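Local atomic coordinates of acylneuraminate lyase (Mycoplasma synoviae, PDB entry 4N4P), a protein that belongs to the dihydrodipicolinate synthetase family of lyases, enzymes built on a TIM-barrel fold. Residues A95-K99 / I128-I134; D104-T110 / I134-Y140; A259-H264 / A287-T291. All coordinates share one frame; numbering follows the deposited sequence.

How the contacts relate
Contacts 1 and 2 belong to one neighbourhood of the barrel and share Ile134: contact 2 pairs two adjacent parallel strands deep in the fold, while contact 1 joins the helices that cover them, so that Ala98 CB rests on Ile106 CG2 at 3.4 Å and Ile128 packs on Met136. Contact 3 lies on the opposite side of the chain's centre, its centre about 37 Å from that of contact 1, and joins two helices near the C-terminus. Chemistry follows place. The strands are tied by backbone hydrogen bonds, the partly exposed helix pair by lysines reaching carbonyl oxygens above small apolar contacts, and the buried C-terminal pair by side-chain packing, His264 and Thr291 bonding within their own segments.

Contact 1 of 3, residues A95-K99 / I128-I134; sequences AKLAK and ISKAADI
Two lysines of helix 88-100 each reach a backbone carbonyl where helix 118-131 gives way to its following loop. Lys96 NZ donates to Ala131 O at 2.8 Å, in the carbonyl plane and on a lone pair; its chain runs nearly extended and bends only at the last torsion (chi4 -71°), which turns the ammonium group onto the oxygen. One helical turn on, Lys99 NZ reaches Asp133 O at 2.8 Å, tilted from the carbonyl plane, and shares a water with Asp133 N, so both polar backbone atoms of Asp133 are engaged. The Asp133 carboxylate turns to another partner, a salt bridge from OD1 to Lys161.

Beneath the lysines the contact is apolar and made of small groups. Ala95 CB meets Ala131 CB at 4.2 Å, and the methyl of Ala132 sits 3.7 Å from Ala95 O. Farther along, Ile134 CD1 lies 3.8 Å from Ala98 CB; with CG1 anti to the backbone N (chi1 -178°), the branch points toward segment 95-99, nearly across its axis.

Ala95, Ala98 and Ile134 all pack on Ile106, and Ile128 on Ala108, which seats this neighbouring pair of barrel helices on strand 105-108.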
ATOM      1  N   ALA A  95      23.962  17.210  19.520  1.00 13.45           N
ATOM      2  CA  ALA A  95      25.041  17.285  18.503  1.00 13.23           C
ATOM      3  C   ALA A  95      26.299  17.898  19.098  1.00 13.74           C
ATOM      4  O   ALA A  95      27.409  17.403  18.879  1.00 12.91           O
ATOM      5  CB  ALA A  95      24.589  18.071  17.259  1.00 13.46           C
ATOM      6  N   LYS A  96      26.130  18.965  19.878  1.00 13.29           N
ATOM      7  CA  LYS A  96      27.277  19.592  20.562  1.00 13.77           C
ATOM      8  C   LYS A  96      27.910  18.678  21.580  1.00 13.76           C
ATOM      9  O   LYS A  96      29.145  18.614  21.687  1.00 12.86           O
ATOM     10  CB  LYS A  96      26.856  20.909  21.250  1.00 13.72           C
ATOM     11  CG  LYS A  96      26.476  21.992  20.291  1.00 16.80           C
ATOM     12  CD  LYS A  96      26.005  23.253  21.040  1.00 21.10           C
ATOM     13  CE  LYS A  96      25.187  24.200  20.157  1.00 24.50           C
ATOM     14  NZ  LYS A  96      25.977  24.925  19.107  1.00 28.13           N
ATOM     15  N   LEU A  97      27.081  17.953  22.339  1.00 12.41           N
ATOM     16  CA  LEU A  97      27.599  16.987  23.302  1.00 12.56           C
ATOM     17  C   LEU A  97      28.357  15.844  22.619  1.00 12.32           C
ATOM     18  O   LEU A  97      29.415  15.447  23.101  1.00 11.60           O
ATOM     19  CB  LEU A  97      26.478  16.408  24.192  1.00 12.66           C
ATOM     20  CG  LEU A  97      26.910  15.445  25.302  1.00 13.36           C
ATOM     21  CD1 LEU A  97      27.899  16.084  26.288  1.00 16.48           C
ATOM     22  CD2 LEU A  97      25.697  14.863  26.059  1.00 12.12           C
ATOM     23  N   ALA A  98      27.798  15.304  21.529  1.00 11.21           N
ATOM     24  CA  ALA A  98      28.461  14.251  20.768  1.00 11.66           C
ATOM     25  C   ALA A  98      29.867  14.700  20.357  1.00 12.21           C
ATOM     26  O   ALA A  98      30.817  13.940  20.426  1.00 11.69           O
ATOM     27  CB  ALA A  98      27.646  13.886  19.524  1.00 11.43           C
ATOM     28  N   LYS A  99      29.978  15.954  19.943  1.00 12.67           N
ATOM     29  CA  LYS A  99      31.273  16.459  19.488  1.00 13.86           C
ATOM     30  C   LYS A  99      32.244  16.598  20.673  1.00 13.58           C
ATOM     31  O   LYS A  99      33.416  16.201  20.592  1.00 13.67           O
ATOM     32  CB  LYS A  99      31.076  17.798  18.789  1.00 13.83           C
ATOM     33  CG  LYS A  99      32.401  18.538  18.457  1.00 16.25           C
ATOM     34  CD  LYS A  99      33.268  17.743  17.510  1.00 19.11           C
ATOM     35  CE  LYS A  99      34.529  18.554  17.093  1.00 23.67           C
ATOM     36  NZ  LYS A  99      34.160  19.714  16.214  1.00 24.59           N
ATOM     37  N   ILE A 128      20.336  21.257  12.377  1.00 16.55           N
ATOM     38  CA  ILE A 128      21.222  20.399  13.176  1.00 17.40           C
ATOM     39  C   ILE A 128      22.692  20.621  12.771  1.00 18.00           C
ATOM     40  O   ILE A 128      23.574  20.664  13.614  1.00 18.39           O
ATOM     41  CB  ILE A 128      20.864  18.888  13.080  1.00 16.96           C
ATOM     42  CG1 ILE A 128      19.397  18.656  13.457  1.00 16.37           C
ATOM     43  CG2 ILE A 128      21.810  18.046  14.003  1.00 17.97           C
ATOM     44  CD1 ILE A 128      18.852  17.258  13.041  1.00 15.93           C
ATOM     45  N   SER A 129      22.935  20.797  11.480  1.00 19.28           N
ATOM     46  CA  SER A 129      24.301  20.964  10.955  1.00 20.49           C
ATOM     47  C   SER A 129      25.022  22.192  11.509  1.00 21.44           C
ATOM     48  O   SER A 129      26.228  22.174  11.677  1.00 21.71           O
ATOM     49  CB  SER A 129      24.264  21.064   9.432  1.00 20.27           C
ATOM     50  OG  SER A 129      23.775  22.333   9.017  1.00 23.05           O
ATOM     51  N   LYS A 130      24.282  23.259  11.781  1.00 22.09           N
ATOM     52  CA  LYS A 130      24.894  24.483  12.312  1.00 23.02           C
ATOM     53  C   LYS A 130      25.398  24.325  13.740  1.00 22.67           C
ATOM     54  O   LYS A 130      26.233  25.107  14.194  1.00 22.99           O
ATOM     55  CB  LYS A 130      23.904  25.634  12.242  1.00 23.29           C
ATOM     56  CG  LYS A 130      24.027  26.508  11.009  1.00 27.13           C
ATOM     57  CD  LYS A 130      23.258  25.983   9.840  1.00 31.22           C
ATOM     58  CE  LYS A 130      22.780  27.131   8.949  1.00 34.19           C
ATOM     59  NZ  LYS A 130      22.072  26.573   7.754  1.00 37.95           N
ATOM     60  N   ALA A 131      24.894  23.315  14.457  1.00 21.90           N
ATOM     61  CA  ALA A 131      25.168  23.168  15.891  1.00 21.05           C
ATOM     62  C   ALA A 131      26.604  22.775  16.234  1.00 20.64           C
ATOM     63  O   ALA A 131      27.135  23.192  17.267  1.00 21.05           O
ATOM     64  CB  ALA A 131      24.186  22.160  16.522  1.00 20.85           C
ATOM     65  N   ALA A 132      27.220  21.944  15.398  1.00 19.98           N
ATOM     66  CA  ALA A 132      28.540  21.395  15.700  1.00 19.60           C
ATOM     67  C   ALA A 132      29.131  20.810  14.444  1.00 19.27           C
ATOM     68  O   ALA A 132      28.406  20.346  13.559  1.00 19.53           O
ATOM     69  CB  ALA A 132      28.459  20.305  16.775  1.00 18.96           C
ATOM     70  N   ASP A 133      30.454  20.851  14.381  1.00 19.14           N
ATOM     71  CA  ASP A 133      31.196  20.273  13.279  1.00 18.79           C
ATOM     72  C   ASP A 133      31.541  18.831  13.604  1.00 17.84           C
ATOM     73  O   ASP A 133      32.561  18.515  14.229  1.00 18.00           O
ATOM     74  CB  ASP A 133      32.430  21.129  12.975  1.00 19.89           C
ATOM     75  CG  ASP A 133      32.057  22.468  12.333  1.00 23.05           C
ATOM     76  OD1 ASP A 133      30.917  22.626  11.808  1.00 24.40           O
ATOM     77  OD2 ASP A 133      32.915  23.380  12.358  1.00 28.91           O
ATOM     78  N   ILE A 134      30.632  17.954  13.200  1.00 16.17           N
ATOM     79  CA  ILE A 134      30.744  16.531  13.450  1.00 13.74           C
ATOM     80  C   ILE A 134      30.000  15.868  12.281  1.00 13.00           C
ATOM     81  O   ILE A 134      28.992  16.381  11.813  1.00 12.51           O
ATOM     82  CB  ILE A 134      30.180  16.135  14.857  1.00 14.22           C
ATOM     83  CG1 ILE A 134      30.359  14.623  15.113  1.00 13.80           C
ATOM     84  CG2 ILE A 134      28.708  16.605  14.996  1.00 12.03           C
ATOM     85  CD1 ILE A 134      30.041  14.156  16.576  1.00 13.80           C
TER
HETATM   86  O   HOH W   1      32.205  21.940  16.611  1.00 22.74           O

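Contact 2 of 3, residues D104-T110 / I134-Y140; sequences DAISAIT and IPMLIYY
The phenol ring of Tyr139 has the Ile109 side chain over one face: CG2 stands 3.8 Å from the ring centroid, offset toward the rim, in a CH-pi contact. Ser107 OG lies at the edge, in the ring plane. Both hydroxyls bond to Tyr46 OH, and Tyr139 OH also to Lys167, so the ring is fixed by polar partners at its far end as well as by packing on its face.

The two strands that carry these groups, 105-108 and 136-139, are neighbours in the parallel sheet of the TIM barrel, joined by helix 118-131 in a beta-alpha-beta crossover. Their axes are inclined at 21°. Ile106 is gripped at both backbone ends: its N donates to Pro135 O at 2.9 Å, and its O accepts from Leu137 N at 2.8 Å. Farther on the pairing weakens, Ala108 N to Leu137 O being long and bent.

On the side of the sheet facing helix 118-131, Ile106 CD1 touches Met136 CE at 3.6 Å and Ile134 CG2 at 3.7 Å. The Met136 chain, bent at chi2 and chi3 (71° and 76°), leans forward along the sheet toward strand 105-108, bringing SD to 3.6 Å from Ser107 CA. Past the strand ends, where Ile109 also packs on Tyr113 of the second subunit, water takes over from direct bonds: Thr110 OG1 shares one water with Tyr139 O and another with Tyr140 O, each 2.6 Å from the hydroxyl oxygen.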
ATOM      1  N   ASP A 104      32.317   9.760  16.659  1.00 10.72           N
ATOM      2  CA  ASP A 104      32.847   9.761  15.294  1.00 10.63           C
ATOM      3  C   ASP A 104      31.842  10.307  14.287  1.00 10.21           C
ATOM      4  O   ASP A 104      32.203  10.883  13.237  1.00 10.50           O
ATOM      5  CB  ASP A 104      33.295   8.346  14.950  1.00  9.60           C
ATOM      6  CG  ASP A 104      34.428   7.898  15.813  1.00 11.84           C
ATOM      7  OD1 ASP A 104      35.562   8.428  15.630  1.00 14.75           O
ATOM      8  OD2 ASP A 104      34.213   7.039  16.681  1.00 11.34           O
ATOM      9  N   ALA A 105      30.562  10.123  14.601  1.00  9.22           N
ATOM     10  CA  ALA A 105      29.492  10.695  13.800  1.00  8.80           C
ATOM     11  C   ALA A 105      28.217  10.788  14.637  1.00  8.76           C
ATOM     12  O   ALA A 105      28.094  10.168  15.702  1.00  9.60           O
ATOM     13  CB  ALA A 105      29.205   9.854  12.533  1.00  7.79           C
ATOM     14  N   ILE A 106      27.260  11.517  14.099  1.00 10.31           N
ATOM     15  CA  ILE A 106      25.912  11.539  14.635  1.00 10.34           C
ATOM     16  C   ILE A 106      24.980  11.160  13.509  1.00 11.27           C
ATOM     17  O   ILE A 106      25.374  11.160  12.331  1.00 10.67           O
ATOM     18  CB  ILE A 106      25.502  12.937  15.206  1.00 10.72           C
ATOM     19  CG1 ILE A 106      25.736  14.037  14.153  1.00 10.94           C
ATOM     20  CG2 ILE A 106      26.238  13.228  16.521  1.00 11.33           C
ATOM     21  CD1 ILE A 106      25.268  15.428  14.558  1.00 12.78           C
ATOM     22  N   SER A 107      23.745  10.805  13.867  1.00 10.78           N
ATOM     23  CA  SER A 107      22.724  10.584  12.869  1.00 10.30           C
ATOM     24  C   SER A 107      21.464  11.215  13.429  1.00 10.83           C
ATOM     25  O   SER A 107      21.386  11.487  14.631  1.00 10.14           O
ATOM     26  CB  SER A 107      22.514   9.079  12.604  1.00 10.63           C
ATOM     27  OG  SER A 107      21.905   8.486  13.742  1.00 11.88           O
ATOM     28  N   ALA A 108      20.468  11.432  12.574  1.00 10.56           N
ATOM     29  CA  ALA A 108      19.185  11.953  13.051  1.00 10.89           C
ATOM     30  C   ALA A 108      18.086  11.347  12.217  1.00 11.60           C
ATOM     31  O   ALA A 108      18.094  11.450  10.984  1.00 10.70           O
ATOM     32  CB  ALA A 108      19.138  13.466  12.956  1.00 11.33           C
ATOM     33  N   ILE A 109      17.140  10.700  12.883  1.00 11.87           N
ATOM     34  CA  ILE A 109      15.966  10.199  12.192  1.00 12.95           C
ATOM     35  C   ILE A 109      15.205  11.307  11.445  1.00 13.17           C
ATOM     36  O   ILE A 109      15.232  12.473  11.837  1.00 13.40           O
ATOM     37  CB  ILE A 109      15.020   9.482  13.166  1.00 13.27           C
ATOM     38  CG1 ILE A 109      14.656  10.428  14.323  1.00 15.03           C
ATOM     39  CG2 ILE A 109      15.715   8.249  13.749  1.00 13.98           C
ATOM     40  CD1 ILE A 109      13.263  10.210  14.760  1.00 21.53           C
ATOM     41  N   THR A 110      14.502  10.921  10.391  1.00 13.75           N
ATOM     42  CA  THR A 110      13.516  11.769   9.737  1.00 15.73           C
ATOM     43  C   THR A 110      12.492  12.273  10.767  1.00 15.67           C
ATOM     44  O   THR A 110      12.011  11.481  11.573  1.00 16.64           O
ATOM     45  CB  THR A 110      12.725  10.923   8.693  1.00 15.91           C
ATOM     46  OG1 THR A 110      13.643  10.175   7.878  1.00 19.60           O
ATOM     47  CG2 THR A 110      11.857  11.798   7.806  1.00 19.44           C
ATOM     48  N   ILE A 134      30.632  17.954  13.200  1.00 16.17           N
ATOM     49  CA  ILE A 134      30.744  16.531  13.450  1.00 13.74           C
ATOM     50  C   ILE A 134      30.000  15.868  12.281  1.00 13.00           C
ATOM     51  O   ILE A 134      28.992  16.381  11.813  1.00 12.51           O
ATOM     52  CB  ILE A 134      30.180  16.135  14.857  1.00 14.22           C
ATOM     53  CG1 ILE A 134      30.359  14.623  15.113  1.00 13.80           C
ATOM     54  CG2 ILE A 134      28.708  16.605  14.996  1.00 12.03           C
ATOM     55  CD1 ILE A 134      30.041  14.156  16.576  1.00 13.80           C
ATOM     56  N   PRO A 135      30.531  14.756  11.754  1.00 12.64           N
ATOM     57  CA  PRO A 135      29.875  14.184  10.575  1.00 11.50           C
ATOM     58  C   PRO A 135      28.469  13.703  10.892  1.00 11.69           C
ATOM     59  O   PRO A 135      28.251  13.156  11.968  1.00 12.11           O
ATOM     60  CB  PRO A 135      30.775  12.998  10.242  1.00 12.15           C
ATOM     61  CG  PRO A 135      32.131  13.462  10.653  1.00 11.66           C
ATOM     62  CD  PRO A 135      31.847  14.137  11.988  1.00 12.69           C
ATOM     63  N   MET A 136      27.544  13.931   9.962  1.00 11.34           N
ATOM     64  CA  MET A 136      26.151  13.516  10.101  1.00 11.85           C
ATOM     65  C   MET A 136      25.782  12.433   9.083  1.00 11.30           C
ATOM     66  O   MET A 136      26.130  12.519   7.880  1.00 10.36           O
ATOM     67  CB  MET A 136      25.229  14.747   9.939  1.00 11.82           C
ATOM     68  CG  MET A 136      23.793  14.455   9.582  1.00 13.75           C
ATOM     69  SD  MET A 136      22.920  13.708  11.000  1.00 17.26           S
ATOM     70  CE  MET A 136      22.666  15.157  12.018  1.00 13.79           C
ATOM     71  N   LEU A 137      25.074  11.406   9.571  1.00 10.91           N
ATOM     72  CA  LEU A 137      24.419  10.429   8.714  1.00 11.86           C
ATOM     73  C   LEU A 137      22.927  10.695   8.750  1.00 12.43           C
ATOM     74  O   LEU A 137      22.317  10.585   9.816  1.00 13.13           O
ATOM     75  CB  LEU A 137      24.695   8.994   9.228  1.00 11.44           C
ATOM     76  CG  LEU A 137      26.167   8.612   9.063  1.00 13.89           C
ATOM     77  CD1 LEU A 137      26.502   7.374   9.973  1.00 14.07           C
ATOM     78  CD2 LEU A 137      26.474   8.388   7.586  1.00 12.76           C
ATOM     79  N   ILE A 138      22.337  11.066   7.612  1.00 12.24           N
ATOM     80  CA  ILE A 138      20.907  11.275   7.568  1.00 12.53           C
ATOM     81  C   ILE A 138      20.195   9.925   7.423  1.00 13.01           C
ATOM     82  O   ILE A 138      20.814   8.916   7.072  1.00 14.56           O
ATOM     83  CB  ILE A 138      20.500  12.266   6.461  1.00 13.44           C
ATOM     84  CG1 ILE A 138      20.886  11.742   5.078  1.00 13.83           C
ATOM     85  CG2 ILE A 138      21.156  13.638   6.702  1.00 11.83           C
ATOM     86  CD1 ILE A 138      20.382  12.607   3.948  1.00 17.51           C
ATOM     87  N   TYR A 139      18.921   9.875   7.764  1.00 12.18           N
ATOM     88  CA  TYR A 139      18.174   8.649   7.591  1.00 13.41           C
ATOM     89  C   TYR A 139      17.593   8.654   6.200  1.00 14.76           C
ATOM     90  O   TYR A 139      17.121   9.679   5.742  1.00 13.98           O
ATOM     91  CB  TYR A 139      17.061   8.548   8.622  1.00 12.42           C
ATOM     92  CG  TYR A 139      17.465   7.726   9.816  1.00 12.50           C
ATOM     93  CD1 TYR A 139      16.803   6.535  10.116  1.00 13.32           C
ATOM     94  CD2 TYR A 139      18.521   8.121  10.633  1.00 11.83           C
ATOM     95  CE1 TYR A 139      17.168   5.762  11.223  1.00 12.16           C
ATOM     96  CE2 TYR A 139      18.888   7.382  11.714  1.00 12.11           C
ATOM     97  CZ  TYR A 139      18.202   6.191  12.018  1.00 13.92           C
ATOM     98  OH  TYR A 139      18.595   5.426  13.089  1.00 14.41           O
ATOM     99  N   TYR A 140      17.657   7.510   5.527  1.00 16.89           N
ATOM    100  CA  TYR A 140      17.042   7.419   4.232  1.00 19.64           C
ATOM    101  C   TYR A 140      15.532   7.629   4.321  1.00 22.97           C
ATOM    102  O   TYR A 140      14.862   7.138   5.241  1.00 23.33           O
ATOM    103  CB  TYR A 140      17.376   6.115   3.532  1.00 19.12           C
ATOM    104  CG  TYR A 140      16.635   5.975   2.224  1.00 18.99           C
ATOM    105  CD1 TYR A 140      16.902   6.823   1.142  1.00 17.31           C
ATOM    106  CD2 TYR A 140      15.643   5.015   2.083  1.00 19.10           C
ATOM    107  CE1 TYR A 140      16.182   6.686  -0.081  1.00 18.78           C
ATOM    108  CE2 TYR A 140      14.945   4.878   0.904  1.00 19.25           C
ATOM    109  CZ  TYR A 140      15.208   5.701  -0.169  1.00 19.51           C
ATOM    110  OH  TYR A 140      14.476   5.471  -1.315  1.00 22.73           O
TER
HETATM  111  O   HOH W   2      15.476  11.679   6.796  1.00 29.66           O
HETATM  112  O   HOH W   3      13.031   7.943   6.685  1.00 44.94           O

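Contact 3 of 3, residues A259-H264 / A287-T291; sequences AIMRLH and AEFIT
Leu263 and Thr291 reach toward each other tip to tip, the methyl CD2 stopping 3.5 Å from the hydroxyl oxygen OG1. Leucine's CG stands anti to the backbone N (chi1 180°), which sends the branch toward the opposing helix, and the same CD2 rests above its backbone, near Ala287 O. Its flank is crossed at about a right angle by the Glu288 chain, whose CG methylene lies 4.0 Å from Leu263 CD2.

Ile260 works along the other side of the contact. Its CG1 lies 3.7 Å from Ala287 CB, and its terminal CD1 meets Ile290 CG2 at 3.7 Å, the two isoleucines crossing nearly perpendicularly, while CG2 slides past Thr291 in the opposite direction. Between them the small side chain of Ala287 fits among Ala259, Ile260 and Leu263. Such a small residue permits close approach of the backbones, and the CA atoms of Ile260 and Ala287 are 4.7 Å apart where segments 259-263 and 287-291 cross at 80°, so the close approach is local.

The His264 ring comes from the direction opposite to Thr291 and presents its edge, CE1 being 3.4 Å from OG1. Its rotation is fixed from its own helix end: ND1 donates to Ile260 O at 2.8 Å, with the oxygen in the ring plane. Tyr244 and Asp247 of helix 231-248 also pack on Ile290, joining the pair to the C-terminal helical bundle.

Thr291 OG1 likewise donates within its helix, to Ala287 O, which Thr291 N reaches from the opposite face of the carbonyl. With His264 ND1 and Thr291 OG1 bonded within their own segments, the contact is made chiefly by van der Waals packing, with no hydrogen bond between the two.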
ATOM      1  N   ALA A 259      17.392  -9.958  27.185  1.00  8.89           N
ATOM      2  CA  ALA A 259      17.386 -11.270  27.840  1.00  8.75           C
ATOM      3  C   ALA A 259      18.600 -12.118  27.494  1.00  8.71           C
ATOM      4  O   ALA A 259      19.165 -12.824  28.354  1.00  7.76           O
ATOM      5  CB  ALA A 259      16.101 -12.028  27.506  1.00  8.34           C
ATOM      6  N   ILE A 260      19.002 -12.059  26.224  1.00  8.46           N
ATOM      7  CA  ILE A 260      20.197 -12.789  25.780  1.00  9.52           C
ATOM      8  C   ILE A 260      21.426 -12.244  26.480  1.00 10.18           C
ATOM      9  O   ILE A 260      22.246 -13.003  26.991  1.00 10.72           O
ATOM     10  CB  ILE A 260      20.325 -12.803  24.244  1.00  9.20           C
ATOM     11  CG1 ILE A 260      19.175 -13.644  23.662  1.00  8.86           C
ATOM     12  CG2 ILE A 260      21.714 -13.363  23.814  1.00 11.25           C
ATOM     13  CD1 ILE A 260      18.942 -13.438  22.133  1.00  7.34           C
ATOM     14  N   MET A 261      21.539 -10.924  26.531  1.00 10.90           N
ATOM     15  CA  MET A 261      22.640 -10.315  27.264  1.00 11.27           C
ATOM     16  C   MET A 261      22.632 -10.724  28.727  1.00 11.62           C
ATOM     17  O   MET A 261      23.680 -11.144  29.235  1.00 12.26           O
ATOM     18  CB  MET A 261      22.642  -8.803  27.103  1.00 11.17           C
ATOM     19  CG  MET A 261      23.011  -8.396  25.695  1.00 11.00           C
ATOM     20  SD  MET A 261      23.207  -6.617  25.628  1.00 12.83           S
ATOM     21  CE  MET A 261      23.341  -6.313  23.859  1.00 13.08           C
ATOM     22  N   ARG A 262      21.466 -10.643  29.381  1.00 12.36           N
ATOM     23  CA  ARG A 262      21.361 -11.059  30.796  1.00 13.45           C
ATOM     24  C   ARG A 262      21.801 -12.499  31.003  1.00 13.47           C
ATOM     25  O   ARG A 262      22.499 -12.809  31.976  1.00 13.92           O
ATOM     26  CB  ARG A 262      19.938 -10.886  31.330  1.00 13.20           C
ATOM     27  CG  ARG A 262      19.510  -9.425  31.440  1.00 13.29           C
ATOM     28  CD  ARG A 262      18.301  -9.303  32.368  1.00 13.54           C
ATOM     29  NE  ARG A 262      17.190 -10.156  31.957  1.00 12.06           N
ATOM     30  CZ  ARG A 262      16.277  -9.830  31.036  1.00 13.22           C
ATOM     31  NH1 ARG A 262      16.358  -8.676  30.358  1.00 14.05           N
ATOM     32  NH2 ARG A 262      15.303 -10.687  30.753  1.00  9.69           N
ATOM     33  N   LEU A 263      21.377 -13.379  30.098  1.00 13.65           N
ATOM     34  CA  LEU A 263      21.787 -14.792  30.091  1.00 14.40           C
ATOM     35  C   LEU A 263      23.309 -14.940  30.016  1.00 14.55           C
ATOM     36  O   LEU A 263      23.859 -15.914  30.530  1.00 14.63           O
ATOM     37  CB  LEU A 263      21.135 -15.541  28.919  1.00 13.98           C
ATOM     38  CG  LEU A 263      21.445 -17.031  28.733  1.00 16.61           C
ATOM     39  CD1 LEU A 263      20.900 -17.827  29.934  1.00 15.72           C
ATOM     40  CD2 LEU A 263      20.849 -17.537  27.392  1.00 15.80           C
ATOM     41  N   HIS A 264      23.980 -13.986  29.374  1.00 15.03           N
ATOM     42  CA  HIS A 264      25.447 -14.006  29.277  1.00 15.71           C
ATOM     43  C   HIS A 264      26.123 -13.208  30.407  1.00 16.12           C
ATOM     44  O   HIS A 264      27.310 -12.852  30.291  1.00 15.95           O
ATOM     45  CB  HIS A 264      25.883 -13.483  27.914  1.00 16.65           C
ATOM     46  CG  HIS A 264      25.608 -14.443  26.806  1.00 17.48           C
ATOM     47  ND1 HIS A 264      24.350 -14.623  26.269  1.00 20.94           N
ATOM     48  CD2 HIS A 264      26.420 -15.314  26.167  1.00 21.06           C
ATOM     49  CE1 HIS A 264      24.404 -15.552  25.331  1.00 19.36           C
ATOM     50  NE2 HIS A 264      25.650 -15.986  25.249  1.00 21.88           N
ATOM     51  N   ALA A 287      15.691 -16.701  25.329  1.00  9.82           N
ATOM     52  CA  ALA A 287      17.118 -16.364  25.246  1.00 10.39           C
ATOM     53  C   ALA A 287      18.002 -17.586  25.119  1.00 10.07           C
ATOM     54  O   ALA A 287      18.922 -17.597  24.311  1.00 10.47           O
ATOM     55  CB  ALA A 287      17.553 -15.494  26.417  1.00 10.55           C
ATOM     56  N   GLU A 288      17.708 -18.636  25.891  1.00 10.33           N
ATOM     57  CA  GLU A 288      18.463 -19.888  25.790  1.00 10.23           C
ATOM     58  C   GLU A 288      18.283 -20.543  24.448  1.00  9.94           C
ATOM     59  O   GLU A 288      19.245 -20.985  23.871  1.00 10.97           O
ATOM     60  CB  GLU A 288      18.015 -20.898  26.840  1.00 10.76           C
ATOM     61  CG  GLU A 288      18.309 -20.482  28.251  1.00 14.23           C
ATOM     62  CD  GLU A 288      17.782 -21.537  29.220  1.00 19.66           C
ATOM     63  OE1 GLU A 288      16.564 -21.585  29.449  1.00 22.00           O
ATOM     64  OE2 GLU A 288      18.586 -22.325  29.720  1.00 22.98           O
ATOM     65  N   PHE A 289      17.043 -20.613  23.971  1.00  9.50           N
ATOM     66  CA  PHE A 289      16.737 -21.166  22.632  1.00  8.74           C
ATOM     67  C   PHE A 289      17.584 -20.493  21.548  1.00  8.34           C
ATOM     68  O   PHE A 289      18.272 -21.171  20.768  1.00  8.72           O
ATOM     69  CB  PHE A 289      15.227 -21.034  22.326  1.00  8.99           C
ATOM     70  CG  PHE A 289      14.863 -21.148  20.856  1.00  7.91           C
ATOM     71  CD1 PHE A 289      15.057 -22.330  20.151  1.00  8.68           C
ATOM     72  CD2 PHE A 289      14.284 -20.056  20.192  1.00  7.80           C
ATOM     73  CE1 PHE A 289      14.749 -22.417  18.785  1.00  9.55           C
ATOM     74  CE2 PHE A 289      13.939 -20.132  18.834  1.00  8.13           C
ATOM     75  CZ  PHE A 289      14.173 -21.325  18.124  1.00  8.98           C
ATOM     76  N   ILE A 290      17.537 -19.165  21.498  1.00  7.06           N
ATOM     77  CA  ILE A 290      18.374 -18.428  20.507  1.00  6.94           C
ATOM     78  C   ILE A 290      19.870 -18.706  20.682  1.00  7.35           C
ATOM     79  O   ILE A 290      20.587 -18.964  19.699  1.00  8.44           O
ATOM     80  CB  ILE A 290      18.115 -16.923  20.559  1.00  6.07           C
ATOM     81  CG1 ILE A 290      16.628 -16.601  20.260  1.00  5.37           C
ATOM     82  CG2 ILE A 290      19.127 -16.118  19.596  1.00  7.82           C
ATOM     83  CD1 ILE A 290      16.137 -16.978  18.836  1.00  9.19           C
ATOM     84  N   THR A 291      20.342 -18.574  21.917  1.00  8.14           N
ATOM     85  CA  THR A 291      21.759 -18.774  22.255  1.00  9.08           C
ATOM     86  C   THR A 291      22.272 -20.157  21.843  1.00  7.67           C
ATOM     87  O   THR A 291      23.319 -20.269  21.179  1.00  7.27           O
ATOM     88  CB  THR A 291      22.012 -18.518  23.774  1.00  9.89           C
ATOM     89  OG1 THR A 291      21.741 -17.148  24.072  1.00 10.59           O
ATOM     90  CG2 THR A 291      23.440 -18.821  24.165  1.00 10.96           C
TER